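Local atomic coordinates of glutamate--cysteine ligase GshA (PDB entry 3K1T), a protein that probably acts as a glutamate-cysteine ligase, joining glutamate to cysteine to give gamma-glutamylcysteine. Residues V48-A53 with G406-L411; L243-R248 with E252-K257; P344-Y347 with F352-G355. All coordinates share one frame; numbering follows the deposited sequence. Where two conformers were deposited one is given.

In the fold
Contacts 1 and 3 lie in the interior, their centres about 10 and 11 Å from the centre of the chain and 9 Å from each other. They share one antiparallel sheet, in which strands 45-52 and 340-349 are neighbours. Val48 O meets Ile346 N at 2.8 Å, and Ile346 also touches Ala409 of the helix in contact 1. Contact 1 is apolar packing of this sheet on helix 398-421, and all its touching residues are buried. Contact 3 is a hairpin held by backbone hydrogen bonds, with a bound sulfate beside it. Contact 2 is peripheral, its centre 28 Å from that of the chain. It folds a loop onto the following helix through a small, largely buried apolar group and one bridging water.

Contact 1. Residues V48-A53 with G406-L411; sequences VDLRNA and GVVARL
Val48 meets Ala409 with its CB, which lies 4.1 Å from Ala409 CB. Its branch CG2 approaches the helix backbone instead and comes within 3.7 Å of Ala409 O. CG1 stands anti to the backbone N (chi1 173°), which leaves CG2 to make this approach. The next side chain, Asp49, points to the other side of the strand, where it forms a salt bridge with Arg359. Leu50 faces the helix again. One methyl does the touching: Leu50 CD2 is 3.8 Å from Val408 CG1, and the two side chains cross obliquely. Beyond Leu50 the strand diverges from the segment 406-411. Between the side chains the contact is small and apolar. On the helix, Gly406 O is gripped twice. Arg410 N bonds to it as in any helix, and Arg410 NE reaches it at 3.1 Å from the opposite face of the carbonyl plane. This holds the guanidinium end of Arg410 back against its own helix. Arg410 NH1 forms a salt bridge with Glu30. The N-to-C directions of segments 48-52 and 406-411 differ by 128°. Helix 398-421 packs across the antiparallel sheet of strands 45-52, 57-63 and 340-349. Ile346 touches Leu50 and Ala409, and Pro59 touches Val48 and Val408.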
# COMPACT_ATOMS: atom_id res chain seq x y z
N VAL A 48 8.85 14.44 -6.56
CA VAL A 48 10.22 14.94 -6.54
C VAL A 48 10.87 14.66 -7.90
O VAL A 48 10.84 13.52 -8.37
CB VAL A 48 11.06 14.28 -5.40
CG1 VAL A 48 12.54 14.68 -5.50
CG2 VAL A 48 10.49 14.66 -4.03
N ASP A 49 11.39 15.72 -8.51
CA ASP A 49 12.16 15.66 -9.75
C ASP A 49 13.61 15.33 -9.41
O ASP A 49 14.22 16.02 -8.57
CB ASP A 49 12.20 17.01 -10.46
CG ASP A 49 10.84 17.48 -11.00
OD1 ASP A 49 9.81 16.81 -10.78
OD2 ASP A 49 10.81 18.55 -11.68
N LEU A 50 14.17 14.31 -10.08
CA LEU A 50 15.57 13.97 -9.94
C LEU A 50 16.32 14.19 -11.26
O LEU A 50 15.72 14.19 -12.33
CB LEU A 50 15.73 12.49 -9.57
CG LEU A 50 14.98 11.96 -8.33
CD1 LEU A 50 15.22 10.41 -8.23
CD2 LEU A 50 15.41 12.72 -7.06
N ARG A 51 17.64 14.33 -11.15
CA ARG A 51 18.55 14.23 -12.28
C ARG A 51 19.67 13.23 -12.00
O ARG A 51 20.32 13.27 -10.95
CB ARG A 51 19.10 15.58 -12.70
CG ARG A 51 18.05 16.43 -13.41
CD ARG A 51 18.69 17.66 -14.03
NE ARG A 51 17.82 18.23 -15.04
CZ ARG A 51 18.16 19.21 -15.86
NH1 ARG A 51 19.34 19.78 -15.75
NH2 ARG A 51 17.28 19.63 -16.79
N ASN A 52 19.83 12.33 -12.96
CA ASN A 52 20.90 11.32 -12.95
C ASN A 52 21.98 11.79 -13.94
O ASN A 52 21.79 11.76 -15.16
CB ASN A 52 20.30 9.99 -13.36
CG ASN A 52 21.28 8.84 -13.26
OD1 ASN A 52 22.47 9.06 -13.11
ND2 ASN A 52 20.79 7.61 -13.40
N ALA A 53 23.11 12.23 -13.39
CA ALA A 53 24.24 12.75 -14.15
C ALA A 53 25.30 11.66 -14.36
O ALA A 53 26.36 11.92 -14.95
CB ALA A 53 24.85 13.93 -13.36
N GLY A 406 13.88 6.01 -5.73
CA GLY A 406 12.91 6.09 -4.63
C GLY A 406 13.53 6.46 -3.29
O GLY A 406 12.89 7.11 -2.46
N VAL A 407 14.78 6.06 -3.07
CA VAL A 407 15.51 6.47 -1.86
C VAL A 407 15.78 8.01 -1.85
O VAL A 407 15.45 8.72 -0.88
CB VAL A 407 16.82 5.68 -1.70
CG1 VAL A 407 17.71 6.34 -0.62
CG2 VAL A 407 16.54 4.20 -1.37
N VAL A 408 16.31 8.54 -2.95
CA VAL A 408 16.64 9.95 -3.01
C VAL A 408 15.34 10.78 -2.97
O VAL A 408 15.28 11.82 -2.31
CB VAL A 408 17.50 10.29 -4.24
CG1 VAL A 408 17.82 11.81 -4.29
CG2 VAL A 408 18.82 9.41 -4.20
N ALA A 409 14.29 10.29 -3.61
CA ALA A 409 12.98 10.98 -3.54
C ALA A 409 12.42 11.04 -2.13
O ALA A 409 11.90 12.09 -1.71
CB ALA A 409 11.96 10.35 -4.49
N ARG A 410 12.57 9.96 -1.38
CA ARG A 410 12.16 9.94 0.02
C ARG A 410 13.04 10.83 0.94
O ARG A 410 12.55 11.37 1.92
CB ARG A 410 12.04 8.51 0.54
CG ARG A 410 10.77 7.78 -0.01
CD ARG A 410 10.70 6.38 0.54
NE ARG A 410 11.75 5.52 -0.02
CZ ARG A 410 12.24 4.43 0.59
NH1 ARG A 410 11.75 3.98 1.75
NH2 ARG A 410 13.17 3.71 0.00
N LEU A 411 14.33 10.97 0.65
CA LEU A 411 15.17 11.94 1.38
C LEU A 411 14.67 13.36 1.15
O LEU A 411 14.57 14.15 2.09
CB LEU A 411 16.65 11.83 0.96
CG LEU A 411 17.36 10.51 1.25
CD1 LEU A 411 18.80 10.56 0.60
CD2 LEU A 411 17.46 10.29 2.75

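Contact 2. Residues L243-R248 with E252-K257; sequences LDFHAR and EQLAEK
Leu243 and Leu254 bury the most surface here, and they meet through single methyls: Leu243 CD1 lies 4.2 Å from Leu254 CD2. That same methyl of Leu254 also serves Phe245. It sits 3.9 Å from Phe245 CE1, approaching the ring obliquely, and the two side chains cross at about a right angle. The first bond of the Leu254 side chain points toward the loop. With CG anti to the backbone N (chi1 -170°), CD2 comes to lie beside both partners. Val325 of strand 324-329 touches both Phe245 and Leu254. The loop follows strand 237-241, which belongs with strand 324-329 to one four-stranded antiparallel sheet. It is shaped by its own bonds. Asp244 to Ala247 form a type I turn, and Asp244 OD1 accepts from His246 N at 2.9 Å as an Asx turn. The donor lies above the carboxylate plane. Closer to the helix start, one water joins the two segments: it donates to Arg248 O and accepts from Glu252 N, each at 3.0 Å. Arg248 pairs with Glu251, while Glu252 pairs with Arg303. The chemistry is thus divided. Methyls and a ring make the apolar, mostly buried part, and a water takes up polar backbone atoms where the loop enters helix 251-272.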
# COMPACT_ATOMS: atom_id res chain seq x y z
N LEU A 243 18.22 41.92 -4.40
CA LEU A 243 19.04 42.77 -5.24
C LEU A 243 18.12 43.49 -6.20
O LEU A 243 17.04 42.99 -6.53
CB LEU A 243 20.05 41.94 -6.04
CG LEU A 243 21.09 41.12 -5.27
CD1 LEU A 243 21.92 40.35 -6.27
CD2 LEU A 243 21.99 42.03 -4.40
N ASP A 244 18.56 44.67 -6.63
CA ASP A 244 17.92 45.45 -7.68
C ASP A 244 18.58 45.09 -9.00
O ASP A 244 19.69 45.53 -9.28
CB ASP A 244 18.04 46.96 -7.42
CG ASP A 244 17.41 47.81 -8.55
OD1 ASP A 244 16.76 47.22 -9.47
OD2 ASP A 244 17.61 49.06 -8.53
N PHE A 245 17.90 44.26 -9.80
CA PHE A 245 18.44 43.83 -11.11
C PHE A 245 18.33 44.89 -12.21
O PHE A 245 18.83 44.69 -13.33
CB PHE A 245 17.80 42.52 -11.55
CG PHE A 245 18.30 41.32 -10.80
CD1 PHE A 245 19.47 40.69 -11.19
CD2 PHE A 245 17.60 40.81 -9.72
CE1 PHE A 245 19.93 39.56 -10.52
CE2 PHE A 245 18.06 39.70 -9.04
CZ PHE A 245 19.22 39.07 -9.44
N HIS A 246 17.72 46.04 -11.90
CA HIS A 246 17.84 47.21 -12.81
C HIS A 246 18.99 48.15 -12.48
O HIS A 246 19.14 49.19 -13.12
CB HIS A 246 16.52 47.97 -12.89
CG HIS A 246 15.43 47.16 -13.51
ND1 HIS A 246 15.42 46.86 -14.87
CD2 HIS A 246 14.36 46.54 -12.97
CE1 HIS A 246 14.37 46.10 -15.13
NE2 HIS A 246 13.72 45.88 -14.00
N ALA A 247 19.82 47.79 -11.51
CA ALA A 247 21.02 48.56 -11.22
C ALA A 247 22.19 47.58 -11.11
O ALA A 247 21.99 46.36 -11.21
CB ALA A 247 20.86 49.35 -9.93
N ARG A 248 23.39 48.10 -10.89
CA ARG A 248 24.57 47.26 -10.80
C ARG A 248 25.22 47.25 -9.41
O ARG A 248 26.31 46.72 -9.21
CB ARG A 248 25.54 47.68 -11.90
CG ARG A 248 24.84 47.61 -13.29
CD ARG A 248 25.73 48.02 -14.42
NE ARG A 248 26.80 47.06 -14.62
CZ ARG A 248 27.71 47.13 -15.59
NH1 ARG A 248 27.68 48.14 -16.46
NH2 ARG A 248 28.64 46.20 -15.69
N GLU A 252 28.83 42.94 -8.24
CA GLU A 252 30.04 42.29 -7.78
C GLU A 252 29.78 41.24 -6.69
O GLU A 252 30.41 40.19 -6.70
CB GLU A 252 31.10 43.31 -7.34
CG GLU A 252 31.73 44.04 -8.56
CD GLU A 252 32.32 43.05 -9.61
OE1 GLU A 252 33.06 42.14 -9.19
OE2 GLU A 252 32.00 43.14 -10.83
N GLN A 253 28.85 41.54 -5.79
CA GLN A 253 28.38 40.60 -4.76
C GLN A 253 27.93 39.29 -5.42
O GLN A 253 28.39 38.22 -5.08
CB GLN A 253 27.17 41.23 -4.01
CG GLN A 253 26.27 40.26 -3.22
CD GLN A 253 26.52 40.36 -1.73
OE1 GLN A 253 27.69 40.48 -1.29
NE2 GLN A 253 25.42 40.38 -0.93
N LEU A 254 27.05 39.42 -6.39
CA LEU A 254 26.51 38.24 -7.09
C LEU A 254 27.61 37.48 -7.86
O LEU A 254 27.69 36.25 -7.77
CB LEU A 254 25.39 38.66 -8.03
CG LEU A 254 24.56 37.54 -8.66
CD1 LEU A 254 23.97 36.59 -7.64
CD2 LEU A 254 23.42 38.15 -9.52
N ALA A 255 28.45 38.23 -8.59
CA ALA A 255 29.54 37.66 -9.38
C ALA A 255 30.49 36.86 -8.51
O ALA A 255 30.95 35.77 -8.90
CB ALA A 255 30.31 38.76 -10.18
N GLU A 256 30.79 37.39 -7.32
CA GLU A 256 31.75 36.75 -6.43
C GLU A 256 31.16 35.43 -5.93
O GLU A 256 31.86 34.45 -5.80
CB GLU A 256 32.08 37.63 -5.21
CG GLU A 256 33.00 38.83 -5.54
CD GLU A 256 33.01 39.96 -4.47
OE1 GLU A 256 32.21 39.94 -3.47
OE2 GLU A 256 33.85 40.89 -4.67
N LYS A 257 29.87 35.44 -5.63
CA LYS A 257 29.23 34.21 -5.16
C LYS A 257 29.12 33.16 -6.25
O LYS A 257 29.29 31.98 -5.97
CB LYS A 257 27.89 34.50 -4.53
CG LYS A 257 28.06 35.16 -3.15
CD LYS A 257 26.76 35.62 -2.62
CE LYS A 257 26.97 36.45 -1.34
NZ LYS A 257 27.04 35.52 -0.24
O HOH W 1 28.85 45.88 -7.88

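Contact 3. Residues P344-Y347 with F352-G355; sequences PVIY and FVVG. With SO4 (sulfate ion), chain B.
Tyr347 and the pair Val354-Gly355 form the tight part of this beta hairpin. Tyr347 N donates to Gly355 O at 2.8 Å, with an N-H...O angle of 167°. Val354 N donates back to Tyr347 O, also at 2.8 Å. Two residues of one strand thus stand opposite one of the other, which makes a beta bulge. Gly355 suits the place, since at its backbone angles a CB would be jammed against the carbonyl O of Val354. Apolar contacts lie beside the bonds. Val354 CG2, set between its own N and C, is 3.8 Å from Tyr347 CB. Ile346 CG2 meets Val353 CG1 at 3.6 Å, and helix 398-421 adds Arg410 against Val353. The more open side is that of Val353 and Gly355, both partly exposed. A glycerol, probably from the crystallisation liquor, is hydrogen-bonded to Val354 O there. At the start of the second strand, Phe352 packs on Gln82 of the second subunit. The Tyr347 ring leads away from strand 352-355 and meets Phe69 edge-to-face. Its OH makes a weak hydrogen bond to sulfate O2 at 2.6 Å. With an alanine in place of Tyr347, the sulfate would probably lose one partner and Phe69 its edge-to-face ring contact. Ser47, Asn63, Gly67 and Arg359 also bind this sulfate, itself probably from the crystallisation liquor. The chemistry implies a hairpin held by backbone bonds, and is consistent with a polar site beside it that can hold an anion.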
# COMPACT_ATOMS: atom_id res chain seq x y z
N PRO A 344 13.50 12.03 -14.54
CA PRO A 344 12.40 11.38 -13.82
C PRO A 344 11.75 12.23 -12.73
O PRO A 344 12.40 13.10 -12.10
CB PRO A 344 13.08 10.16 -13.16
CG PRO A 344 14.48 10.67 -12.91
CD PRO A 344 14.81 11.45 -14.16
N VAL A 345 10.47 11.93 -12.51
CA VAL A 345 9.63 12.51 -11.47
C VAL A 345 9.06 11.35 -10.64
O VAL A 345 8.40 10.47 -11.21
CB VAL A 345 8.43 13.27 -12.08
CG1 VAL A 345 7.64 14.01 -10.99
CG2 VAL A 345 8.88 14.21 -13.19
N ILE A 346 9.30 11.33 -9.33
CA ILE A 346 8.89 10.27 -8.45
C ILE A 346 7.70 10.75 -7.61
O ILE A 346 7.78 11.80 -6.96
CB ILE A 346 10.05 9.85 -7.49
CG1 ILE A 346 11.38 9.58 -8.24
CG2 ILE A 346 9.59 8.66 -6.57
CD1 ILE A 346 11.29 8.70 -9.33
N TYR A 347 6.61 9.98 -7.63
CA TYR A 347 5.37 10.28 -6.88
C TYR A 347 5.28 9.46 -5.58
O TYR A 347 5.55 8.24 -5.56
CB TYR A 347 4.14 9.98 -7.76
CG TYR A 347 3.70 11.16 -8.58
CD1 TYR A 347 4.62 11.84 -9.41
CD2 TYR A 347 2.40 11.64 -8.51
CE1 TYR A 347 4.23 12.96 -10.12
CE2 TYR A 347 2.00 12.74 -9.25
CZ TYR A 347 2.92 13.41 -10.04
OH TYR A 347 2.54 14.54 -10.72
N PHE A 352 5.18 6.59 1.01
CA PHE A 352 5.35 5.46 0.09
C PHE A 352 5.51 5.94 -1.34
O PHE A 352 4.76 6.81 -1.81
CB PHE A 352 4.15 4.51 0.18
CG PHE A 352 4.04 3.85 1.51
CD1 PHE A 352 5.04 2.95 1.92
CD2 PHE A 352 3.04 4.14 2.36
CE1 PHE A 352 4.96 2.33 3.17
CE2 PHE A 352 2.98 3.54 3.64
CZ PHE A 352 3.96 2.66 4.03
N VAL A 353 6.49 5.37 -2.03
CA VAL A 353 6.65 5.63 -3.46
C VAL A 353 5.59 4.86 -4.26
O VAL A 353 5.50 3.63 -4.15
CB VAL A 353 8.05 5.27 -3.94
CG1 VAL A 353 8.17 5.50 -5.45
CG2 VAL A 353 9.15 6.01 -3.11
N VAL A 354 4.79 5.57 -5.05
CA VAL A 354 3.71 4.94 -5.80
C VAL A 354 3.96 4.79 -7.30
O VAL A 354 3.27 4.01 -7.98
CB VAL A 354 2.34 5.62 -5.55
CG1 VAL A 354 2.02 5.52 -4.05
CG2 VAL A 354 2.30 7.10 -6.09
N GLY A 355 4.99 5.46 -7.80
CA GLY A 355 5.30 5.42 -9.23
C GLY A 355 5.89 6.75 -9.67
O GLY A 355 6.55 7.43 -8.89
S SO4 B . 4.48 17.67 -10.95
O1 SO4 B . 4.80 17.22 -12.29
O2 SO4 B . 4.33 16.40 -10.31
O3 SO4 B . 5.56 18.41 -10.34
O4 SO4 B . 3.22 18.45 -10.95